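Local coordinates for protein BamaA.19900.a (Balamuthia mandrillaris, PDB 6VZZ) that probably phosphorylates glucose to glucose 6-phosphate, as a glucokinase of the actin-like ATPase clan, and binds beta-D-glucopyranose, at residues A[20-25]-A[60-65]; A[74-79]-A[124-129]; A[311-316]-A[344-349]. All blocks are in the same frame, centred on the assembly; numbering follows the deposited sequence.

Contact 1 (A[20-25]-A[60-65])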
loop_
_atom_site.group_PDB
_atom_site.type_symbol
_atom_site.label_atom_id
_atom_site.label_comp_id
_atom_site.label_asym_id
_atom_site.label_seq_id
_atom_site.Cartn_x
_atom_site.Cartn_y
_atom_site.Cartn_z
ATOM N N GLN A 20 -36.332 -16.574 -21.371
ATOM C CA GLN A 20 -36.325 -16.497 -22.831
ATOM C C GLN A 20 -34.901 -16.502 -23.377
ATOM O O GLN A 20 -34.626 -17.142 -24.401
ATOM C CB GLN A 20 -37.093 -15.259 -23.308
ATOM N N THR A 21 -33.969 -15.839 -22.686
ATOM C CA THR A 21 -32.596 -15.747 -23.182
ATOM C C THR A 21 -31.902 -17.105 -23.173
ATOM O O THR A 21 -31.232 -17.479 -24.145
ATOM C CB THR A 21 -31.798 -14.736 -22.356
ATOM O OG1 THR A 21 -32.367 -13.432 -22.523
ATOM C CG2 THR A 21 -30.350 -14.700 -22.811
ATOM N N LEU A 22 -32.038 -17.858 -22.078
ATOM C CA LEU A 22 -31.372 -19.156 -22.006
ATOM C C LEU A 22 -31.935 -20.136 -23.029
ATOM O O LEU A 22 -31.221 -21.040 -23.474
ATOM C CB LEU A 22 -31.484 -19.723 -20.594
ATOM C CG LEU A 22 -30.834 -18.814 -19.550
ATOM C CD1 LEU A 22 -31.126 -19.303 -18.147
ATOM C CD2 LEU A 22 -29.334 -18.715 -19.797
ATOM N N LYS A 23 -33.205 -19.980 -23.419
ATOM C CA LYS A 23 -33.734 -20.812 -24.497
ATOM C C LYS A 23 -33.019 -20.512 -25.806
ATOM O O LYS A 23 -32.710 -21.428 -26.574
ATOM C CB LYS A 23 -35.242 -20.611 -24.659
ATOM C CG LYS A 23 -36.077 -21.026 -23.456
ATOM C CD LYS A 23 -37.571 -21.042 -23.782
ATOM C CE LYS A 23 -38.408 -21.087 -22.508
ATOM N NZ LYS A 23 -39.762 -21.636 -22.767
ATOM N N GLN A 24 -32.734 -19.235 -26.070
ATOM C CA GLN A 24 -31.994 -18.888 -27.279
ATOM C C GLN A 24 -30.573 -19.441 -27.234
ATOM O O GLN A 24 -30.038 -19.879 -28.257
ATOM C CB GLN A 24 -31.981 -17.368 -27.474
ATOM C CG GLN A 24 -33.338 -16.748 -27.845
ATOM C CD GLN A 24 -33.309 -15.218 -27.902
ATOM O OE1 GLN A 24 -32.800 -14.549 -26.993
ATOM N NE2 GLN A 24 -33.861 -14.659 -28.976
ATOM N N TRP A 25 -29.952 -19.449 -26.052
ATOM C CA TRP A 25 -28.558 -19.872 -25.940
ATOM C C TRP A 25 -28.381 -21.348 -26.264
ATOM O O TRP A 25 -27.424 -21.729 -26.951
ATOM C CB TRP A 25 -28.037 -19.598 -24.530
ATOM C CG TRP A 25 -27.604 -18.193 -24.296
ATOM C CD1 TRP A 25 -27.850 -17.112 -25.092
ATOM C CD2 TRP A 25 -26.832 -17.715 -23.192
ATOM N NE1 TRP A 25 -27.281 -15.985 -24.547
ATOM C CE2 TRP A 25 -26.652 -16.325 -23.379
ATOM C CE3 TRP A 25 -26.278 -18.324 -22.059
ATOM C CZ2 TRP A 25 -25.943 -15.533 -22.476
ATOM C CZ3 TRP A 25 -25.573 -17.539 -21.164
ATOM C CH2 TRP A 25 -25.411 -16.155 -21.379
ATOM N N THR A 60 -20.583 -8.151 -22.456
ATOM C CA THR A 60 -21.952 -8.189 -21.975
ATOM C C THR A 60 -22.135 -9.458 -21.154
ATOM O O THR A 60 -21.302 -10.367 -21.187
ATOM C CB THR A 60 -22.937 -8.111 -23.151
ATOM O OG1 THR A 60 -24.208 -7.627 -22.699
ATOM C CG2 THR A 60 -23.109 -9.477 -23.807
ATOM N N PHE A 61 -23.218 -9.512 -20.383
ATOM C CA PHE A 61 -23.544 -10.733 -19.657
ATOM C C PHE A 61 -25.015 -10.710 -19.263
ATOM O O PHE A 61 -25.707 -9.703 -19.405
ATOM C CB PHE A 61 -22.653 -10.922 -18.422
ATOM C CG PHE A 61 -22.707 -9.783 -17.446
ATOM C CD1 PHE A 61 -23.792 -9.618 -16.602
ATOM C CD2 PHE A 61 -21.665 -8.882 -17.366
ATOM C CE1 PHE A 61 -23.848 -8.555 -15.708
ATOM C CE2 PHE A 61 -21.706 -7.820 -16.465
ATOM C CZ PHE A 61 -22.799 -7.655 -15.638
ATOM N N LEU A 62 -25.470 -11.841 -18.736
ATOM C CA LEU A 62 -26.855 -12.047 -18.334
ATOM C C LEU A 62 -26.901 -12.229 -16.821
ATOM O O LEU A 62 -26.397 -13.230 -16.297
ATOM C CB LEU A 62 -27.430 -13.266 -19.052
ATOM C CG LEU A 62 -28.832 -13.684 -18.626
ATOM C CD1 LEU A 62 -29.850 -12.684 -19.155
ATOM C CD2 LEU A 62 -29.134 -15.102 -19.087
ATOM N N GLN A 63 -27.495 -11.273 -16.110
ATOM C CA GLN A 63 -27.670 -11.441 -14.673
ATOM C C GLN A 63 -28.872 -12.341 -14.438
ATOM O O GLN A 63 -29.978 -12.020 -14.874
ATOM C CB GLN A 63 -27.857 -10.101 -13.965
ATOM C CG GLN A 63 -28.104 -10.274 -12.447
ATOM C CD GLN A 63 -27.794 -9.027 -11.634
ATOM O OE1 GLN A 63 -26.644 -8.599 -11.561
ATOM N NE2 GLN A 63 -28.825 -8.434 -11.020
ATOM N N VAL A 64 -28.666 -13.464 -13.754
ATOM C CA VAL A 64 -29.769 -14.401 -13.578
ATOM C C VAL A 64 -30.377 -14.278 -12.186
ATOM O O VAL A 64 -31.585 -14.480 -12.024
ATOM C CB VAL A 64 -29.351 -15.857 -13.863
ATOM C CG1 VAL A 64 -28.431 -15.927 -15.068
ATOM C CG2 VAL A 64 -28.717 -16.487 -12.659
ATOM N N LEU A 65 -29.579 -13.944 -11.171
ATOM C CA LEU A 65 -30.183 -13.835 -9.851
ATOM C C LEU A 65 -29.347 -12.968 -8.926
ATOM O O LEU A 65 -28.117 -12.956 -8.995
ATOM C CB LEU A 65 -30.398 -15.216 -9.223
ATOM C CG LEU A 65 -31.703 -15.295 -8.407
ATOM C CD1 LEU A 65 -32.809 -14.438 -9.036
ATOM C CD2 LEU A 65 -32.173 -16.736 -8.269
#
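With the CA atoms of T21 and L62 8.4 Å apart, helix segment 20-25 runs past strand segment 62-65 at an angle of 122° between their N-to-C directions, and the axes come within 10.8 Å. No hydrogen bond crosses this gap; L62 is the strand's main contributor, its side chain directed toward the helix. Its CG is anti to the backbone N (chi1 174°), which carries the CD2 methyl out between T21 and L22. The T21 and L62 methyls meet tip to tip, CG2 of T21 lying 3.9 Å from CD2 of L62. L22 comes in at a slant from the next position of the helix, and its CD2 is 3.7 Å from the same L62 CD2. Further back, W25 CH2 approaches L62 CB at 4.2 Å. Strand 62-68 is an outermost strand of the five-stranded mixed sheet, in the 3-2-1-4-5 order of the ribonuclease H-like fold shared by actin-like ATPases. Helix 16-25 packs beside this strand, while F61, whose CB points away from the helix, meets H383 edge-to-face and packs on helix 380-389. Within helix 16-25, T21 CG2 also sits 3.7 Å above one face of the W25 indole, offset toward its rim, which joins two of the three helical contributors. OG1 of T21 bonds to E17 O in its own helix, while CG2 is the atom that meets L62 and W25. Two residues on from L62, V64 and L65 both face L50 in a classic beta bulge, and V64 packs on V18 and V82.

Contact 2 (A[74-79]-A[124-129])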
loop_
_atom_site.group_PDB
_atom_site.type_symbol
_atom_site.label_atom_id
_atom_site.label_comp_id
_atom_site.label_asym_id
_atom_site.label_seq_id
_atom_site.Cartn_x
_atom_site.Cartn_y
_atom_site.Cartn_z
ATOM N N LYS A 74 -26.535 -19.391 3.761
ATOM C CA LYS A 74 -27.607 -18.897 2.904
ATOM C C LYS A 74 -27.151 -18.770 1.452
ATOM O O LYS A 74 -27.960 -18.951 0.535
ATOM C CB LYS A 74 -28.133 -17.558 3.430
ATOM N N LEU A 75 -25.870 -18.475 1.219
ATOM C CA LEU A 75 -25.350 -18.472 -0.144
ATOM C C LEU A 75 -25.407 -19.868 -0.759
ATOM O O LEU A 75 -25.824 -20.038 -1.912
ATOM C CB LEU A 75 -23.918 -17.944 -0.161
ATOM C CG LEU A 75 -23.744 -16.429 -0.057
ATOM C CD1 LEU A 75 -22.288 -16.041 -0.260
ATOM C CD2 LEU A 75 -24.637 -15.725 -1.075
ATOM N N ILE A 76 -24.984 -20.885 -0.005
ATOM C CA ILE A 76 -25.000 -22.246 -0.527
ATOM C C ILE A 76 -26.407 -22.631 -0.970
ATOM O O ILE A 76 -26.593 -23.228 -2.038
ATOM C CB ILE A 76 -24.431 -23.226 0.520
ATOM C CG1 ILE A 76 -22.929 -22.994 0.686
ATOM C CG2 ILE A 76 -24.692 -24.683 0.132
ATOM C CD1 ILE A 76 -22.325 -23.788 1.809
ATOM N N ALA A 77 -27.421 -22.278 -0.176
ATOM C CA ALA A 77 -28.794 -22.565 -0.581
ATOM C C ALA A 77 -29.180 -21.770 -1.826
ATOM O O ALA A 77 -29.903 -22.272 -2.690
ATOM C CB ALA A 77 -29.755 -22.269 0.567
ATOM N N PHE A 78 -28.710 -20.524 -1.934
ATOM C CA PHE A 78 -28.975 -19.747 -3.139
ATOM C C PHE A 78 -28.277 -20.358 -4.348
ATOM O O PHE A 78 -28.881 -20.484 -5.417
ATOM C CB PHE A 78 -28.549 -18.293 -2.918
ATOM C CG PHE A 78 -28.381 -17.475 -4.193
ATOM C CD1 PHE A 78 -29.479 -16.886 -4.820
ATOM C CD2 PHE A 78 -27.115 -17.247 -4.732
ATOM C CE1 PHE A 78 -29.321 -16.109 -5.986
ATOM C CE2 PHE A 78 -26.952 -16.467 -5.895
ATOM C CZ PHE A 78 -28.057 -15.898 -6.520
ATOM N N PHE A 79 -27.015 -20.773 -4.193
ATOM C CA PHE A 79 -26.273 -21.342 -5.315
ATOM C C PHE A 79 -26.895 -22.661 -5.770
ATOM O O PHE A 79 -27.148 -22.856 -6.964
ATOM C CB PHE A 79 -24.802 -21.542 -4.938
ATOM C CG PHE A 79 -24.038 -20.260 -4.715
ATOM C CD1 PHE A 79 -24.297 -19.130 -5.481
ATOM C CD2 PHE A 79 -23.051 -20.190 -3.738
ATOM C CE1 PHE A 79 -23.582 -17.943 -5.283
ATOM C CE2 PHE A 79 -22.335 -19.014 -3.525
ATOM C CZ PHE A 79 -22.598 -17.888 -4.305
ATOM N N ARG A 124 -19.136 -17.346 7.902
ATOM C CA ARG A 124 -18.388 -16.322 7.195
ATOM C C ARG A 124 -17.494 -16.881 6.102
ATOM O O ARG A 124 -17.055 -16.119 5.238
ATOM C CB ARG A 124 -17.530 -15.516 8.181
ATOM C CG ARG A 124 -18.341 -14.655 9.133
ATOM C CD ARG A 124 -17.451 -13.802 10.039
ATOM N NE ARG A 124 -16.940 -14.580 11.165
ATOM C CZ ARG A 124 -15.672 -14.960 11.308
ATOM N NH1 ARG A 124 -14.757 -14.621 10.406
ATOM N NH2 ARG A 124 -15.317 -15.677 12.366
ATOM N N ARG A 125 -17.235 -18.185 6.104
ATOM C CA ARG A 125 -16.320 -18.815 5.167
ATOM C C ARG A 125 -17.077 -19.676 4.163
ATOM O O ARG A 125 -18.092 -20.295 4.490
ATOM C CB ARG A 125 -15.281 -19.653 5.914
ATOM C CG ARG A 125 -14.385 -18.787 6.788
ATOM C CD ARG A 125 -13.362 -19.565 7.588
ATOM N NE ARG A 125 -12.411 -18.640 8.199
ATOM C CZ ARG A 125 -11.584 -18.962 9.186
ATOM N NH1 ARG A 125 -11.595 -20.194 9.684
ATOM N NH2 ARG A 125 -10.753 -18.050 9.685
ATOM N N LEU A 126 -16.579 -19.693 2.928
ATOM C CA LEU A 126 -17.199 -20.431 1.832
ATOM C C LEU A 126 -16.110 -21.184 1.083
ATOM O O LEU A 126 -15.189 -20.562 0.545
ATOM C CB LEU A 126 -17.956 -19.485 0.892
ATOM C CG LEU A 126 -18.589 -20.075 -0.374
ATOM C CD1 LEU A 126 -19.685 -21.082 -0.048
ATOM C CD2 LEU A 126 -19.124 -18.975 -1.289
ATOM N N LYS A 127 -16.209 -22.517 1.061
ATOM C CA LYS A 127 -15.260 -23.378 0.362
ATOM C C LYS A 127 -15.742 -23.654 -1.057
ATOM O O LYS A 127 -16.942 -23.825 -1.289
ATOM C CB LYS A 127 -15.095 -24.707 1.105
ATOM C CG LYS A 127 -14.793 -24.558 2.581
ATOM C CD LYS A 127 -14.795 -25.898 3.311
ATOM C CE LYS A 127 -14.268 -25.732 4.739
ATOM N NZ LYS A 127 -14.968 -26.632 5.706
ATOM N N ARG A 128 -14.797 -23.709 -2.003
ATOM C CA ARG A 128 -15.115 -24.120 -3.372
ATOM C C ARG A 128 -15.893 -25.429 -3.405
ATOM O O ARG A 128 -16.897 -25.555 -4.115
ATOM C CB ARG A 128 -13.842 -24.324 -4.171
ATOM C CG ARG A 128 -13.144 -23.163 -4.780
ATOM C CD ARG A 128 -11.829 -23.803 -5.137
ATOM N NE ARG A 128 -10.989 -23.090 -6.068
ATOM C CZ ARG A 128 -9.726 -23.432 -6.277
ATOM N NH1 ARG A 128 -8.973 -22.748 -7.137
ATOM N NH2 ARG A 128 -9.222 -24.462 -5.603
ATOM N N SER A 129 -15.403 -26.436 -2.675
ATOM C CA SER A 129 -15.975 -27.775 -2.686
ATOM C C SER A 129 -17.419 -27.829 -2.205
ATOM O O SER A 129 -18.045 -28.887 -2.319
ATOM C CB SER A 129 -15.125 -28.700 -1.818
ATOM O OG SER A 129 -15.307 -28.407 -0.444
#
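L126 is the single residue of segment 124-129 that reaches helix segment 74-79, and it does so from strand 125-127, an outermost strand of a three-stranded antiparallel sheet. The helix belongs to the crossover that joins strands 62-68 and 96-101 of the ribonuclease H-like domain, so the contact ties the small sheet to the main one. The close packing is divided between the two L126 methyls. CD1 takes I76, whose CG1 is 3.8 Å away as the two side chains slide past each other in opposite directions. Here CG is anti to the L126 backbone N (chi1 176°), and its other branch, CD2, faces F79. L75 fits more loosely, its CD1 being 4.4 Å from L126 CD2, although it is itself buried against I43 and F117. The same sheet leads to the sugar: T115 and N116, just after the neighbouring strand 111-114, line the glucose pocket, and the L75 side chain lies about 12 Å from a bound glucose. In contrast to this apolar centre, the flanking strand residues R125 and K127 are exposed and take no part in it; R125 instead forms a salt bridge with D113. F79 also meets F136 edge-to-face. Toward the strand the F79 ring presents its edge, with L126 CD2 lying in the ring plane, 3.9 Å from CE2.

Contact 3 (A[311-316]-A[344-349])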
loop_
_atom_site.group_PDB
_atom_site.type_symbol
_atom_site.label_atom_id
_atom_site.label_comp_id
_atom_site.label_asym_id
_atom_site.label_seq_id
_atom_site.Cartn_x
_atom_site.Cartn_y
_atom_site.Cartn_z
ATOM N N LEU A 311 -18.491 14.185 6.667
ATOM C CA LEU A 311 -17.425 13.473 7.363
ATOM C C LEU A 311 -17.164 12.122 6.723
ATOM O O LEU A 311 -16.014 11.676 6.640
ATOM C CB LEU A 311 -17.783 13.305 8.835
ATOM C CG LEU A 311 -17.702 14.585 9.652
ATOM C CD1 LEU A 311 -18.762 14.581 10.716
ATOM C CD2 LEU A 311 -16.323 14.688 10.268
ATOM N N HIS A 312 -18.230 11.454 6.282
ATOM C CA HIS A 312 -18.103 10.194 5.558
ATOM C C HIS A 312 -17.139 10.349 4.388
ATOM O O HIS A 312 -16.125 9.650 4.299
ATOM C CB HIS A 312 -19.496 9.758 5.094
ATOM C CG HIS A 312 -19.518 8.518 4.262
ATOM N ND1 HIS A 312 -19.237 7.270 4.774
ATOM C CD2 HIS A 312 -19.835 8.329 2.960
ATOM C CE1 HIS A 312 -19.360 6.368 3.816
ATOM N NE2 HIS A 312 -19.719 6.985 2.705
ATOM N N PHE A 313 -17.410 11.319 3.512
ATOM C CA PHE A 313 -16.566 11.501 2.341
ATOM C C PHE A 313 -15.234 12.134 2.695
ATOM O O PHE A 313 -14.240 11.912 1.990
ATOM C CB PHE A 313 -17.292 12.327 1.290
ATOM C CG PHE A 313 -17.991 11.490 0.281
ATOM C CD1 PHE A 313 -17.262 10.725 -0.614
ATOM C CD2 PHE A 313 -19.367 11.428 0.241
ATOM C CE1 PHE A 313 -17.892 9.931 -1.543
ATOM C CE2 PHE A 313 -20.002 10.630 -0.691
ATOM C CZ PHE A 313 -19.262 9.879 -1.583
ATOM N N LYS A 314 -15.185 12.913 3.776
ATOM C CA LYS A 314 -13.906 13.450 4.221
ATOM C C LYS A 314 -12.924 12.325 4.521
ATOM O O LYS A 314 -11.764 12.365 4.095
ATOM C CB LYS A 314 -14.103 14.344 5.443
ATOM C CG LYS A 314 -12.806 14.931 5.962
ATOM C CD LYS A 314 -13.004 16.319 6.550
ATOM C CE LYS A 314 -13.527 16.260 7.970
ATOM N NZ LYS A 314 -13.414 17.593 8.659
ATOM N N PHE A 315 -13.379 11.290 5.226
ATOM C CA PHE A 315 -12.460 10.210 5.561
ATOM C C PHE A 315 -12.158 9.336 4.356
ATOM O O PHE A 315 -11.072 8.753 4.281
ATOM C CB PHE A 315 -13.003 9.380 6.718
ATOM C CG PHE A 315 -12.694 9.970 8.058
ATOM C CD1 PHE A 315 -13.490 10.981 8.584
ATOM C CD2 PHE A 315 -11.588 9.544 8.777
ATOM C CE1 PHE A 315 -13.194 11.548 9.816
ATOM C CE2 PHE A 315 -11.287 10.100 10.001
ATOM C CZ PHE A 315 -12.091 11.104 10.529
ATOM N N LEU A 316 -13.082 9.243 3.398
ATOM C CA LEU A 316 -12.730 8.605 2.132
ATOM C C LEU A 316 -11.606 9.370 1.441
ATOM O O LEU A 316 -10.653 8.768 0.937
ATOM C CB LEU A 316 -13.953 8.507 1.219
ATOM C CG LEU A 316 -13.617 8.035 -0.202
ATOM C CD1 LEU A 316 -13.208 6.576 -0.202
ATOM C CD2 LEU A 316 -14.776 8.266 -1.141
ATOM N N LEU A 344 -23.437 13.449 -7.088
ATOM C CA LEU A 344 -24.019 14.777 -6.944
ATOM C C LEU A 344 -23.583 15.409 -5.633
ATOM O O LEU A 344 -23.139 16.563 -5.607
ATOM C CB LEU A 344 -25.540 14.710 -7.030
ATOM C CG LEU A 344 -26.269 15.997 -6.633
ATOM C CD1 LEU A 344 -26.037 17.125 -7.636
ATOM C CD2 LEU A 344 -27.760 15.745 -6.432
ATOM N N PHE A 345 -23.683 14.657 -4.530
ATOM C CA PHE A 345 -23.194 15.176 -3.256
ATOM C C PHE A 345 -21.736 15.583 -3.367
ATOM O O PHE A 345 -21.328 16.626 -2.841
ATOM C CB PHE A 345 -23.357 14.147 -2.138
ATOM C CG PHE A 345 -22.794 14.609 -0.828
ATOM C CD1 PHE A 345 -23.574 15.345 0.054
ATOM C CD2 PHE A 345 -21.474 14.350 -0.490
ATOM C CE1 PHE A 345 -23.053 15.802 1.256
ATOM C CE2 PHE A 345 -20.944 14.810 0.713
ATOM C CZ PHE A 345 -21.736 15.536 1.584
ATOM N N LEU A 346 -20.944 14.771 -4.063
ATOM C CA LEU A 346 -19.519 15.033 -4.209
ATOM C C LEU A 346 -19.267 16.368 -4.913
ATOM O O LEU A 346 -18.409 17.154 -4.488
ATOM C CB LEU A 346 -18.904 13.866 -4.971
ATOM C CG LEU A 346 -17.476 13.396 -4.778
ATOM C CD1 LEU A 346 -17.322 12.031 -5.439
ATOM C CD2 LEU A 346 -16.525 14.403 -5.405
ATOM N N GLU A 347 -20.026 16.660 -5.970
ATOM C CA GLU A 347 -19.852 17.925 -6.677
ATOM C C GLU A 347 -20.410 19.110 -5.895
ATOM O O GLU A 347 -19.886 20.226 -6.017
ATOM C CB GLU A 347 -20.504 17.856 -8.058
ATOM C CG GLU A 347 -19.710 17.034 -9.064
ATOM C CD GLU A 347 -18.412 17.710 -9.486
ATOM O OE1 GLU A 347 -18.187 18.880 -9.113
ATOM O OE2 GLU A 347 -17.614 17.071 -10.201
ATOM N N GLN A 348 -21.465 18.905 -5.101
ATOM C CA GLN A 348 -21.962 20.013 -4.289
ATOM C C GLN A 348 -20.952 20.429 -3.231
ATOM O O GLN A 348 -20.959 21.582 -2.791
ATOM C CB GLN A 348 -23.277 19.653 -3.607
ATOM C CG GLN A 348 -24.413 19.326 -4.532
ATOM C CD GLN A 348 -25.595 18.738 -3.784
ATOM O OE1 GLN A 348 -25.432 18.033 -2.778
ATOM N NE2 GLN A 348 -26.797 19.036 -4.260
ATOM N N ASN A 349 -20.077 19.518 -2.816
ATOM C CA ASN A 349 -19.144 19.759 -1.723
ATOM C C ASN A 349 -17.700 19.598 -2.180
ATOM O O ASN A 349 -16.843 19.117 -1.435
ATOM C CB ASN A 349 -19.462 18.838 -0.553
ATOM C CG ASN A 349 -20.849 19.086 0.003
ATOM O OD1 ASN A 349 -21.055 20.015 0.783
ATOM N ND2 ASN A 349 -21.815 18.280 -0.420
#
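F313 and F345 bring two helices together in the second ribonuclease H-like domain of the actin-like ATPase fold, where helix 303-327 and helix 343-348 stand before and after strand 331-335 in the chain. The joint is an apolar helix-helix packing with no hydrogen bond across it, and all three touching residues are buried. F313 can be followed outward from its backbone. CB points toward segment 344-349, but neither it nor CG comes within 4.2 Å of that segment. The first firm touch is made by CD2, which is 3.7 Å from F345 CD2. The same F313 atom is 3.8 Å from F345 CE2, so it meets one side of the neighbouring ring at two carbons. Next along that side, F313 CE2 lies 4.0 Å from F345 CD2. On the other side of the ring F313 CE1 has a more distant neighbour, L346 CD1 at 4.5 Å. CZ, at the far end of the ring, makes no contact with segment 344-349. The two phenyl rings pass rim to rim, neither lying over the other: their centroids are 5.8 Å apart and their planes differ by 21°. F345 reaches this place because its CG stands anti to the backbone N (chi1 177°). One face of the F313 ring is covered from within its own helix by H312 CD2, near the rim, while L353 of the following helix 350-357 touches both F313 and L346. At the end of helix 343-348 the chain leaves helical geometry at N349, whose side-chain ND2 sits above one face of the F345 ring, toward the rim. OD1 of N349 is bonded to H306 NE2, and N349 ND2 donates to F345 O at 3.0 Å, with an N-H...O angle of 157°.

Contacts 1 and 2 belong to the same domain and are joined directly: strand 62-68 leads into helix 72-90, and L65 CG of contact 1 packs 3.5 Å from F78 CE1 of contact 2. Contact 3 lies across the chain's centre from both, on the other sheet's domain, with nearest atoms about 21 to 22 Å away. Contact 1 is partly buried at the sheet margin, whereas 3 of the 4 touching residues in contact 2 and all in contact 3 are buried. All three are apolar, but the first two set a strand leucine against a helix, while the third pairs aromatic rings between two helices.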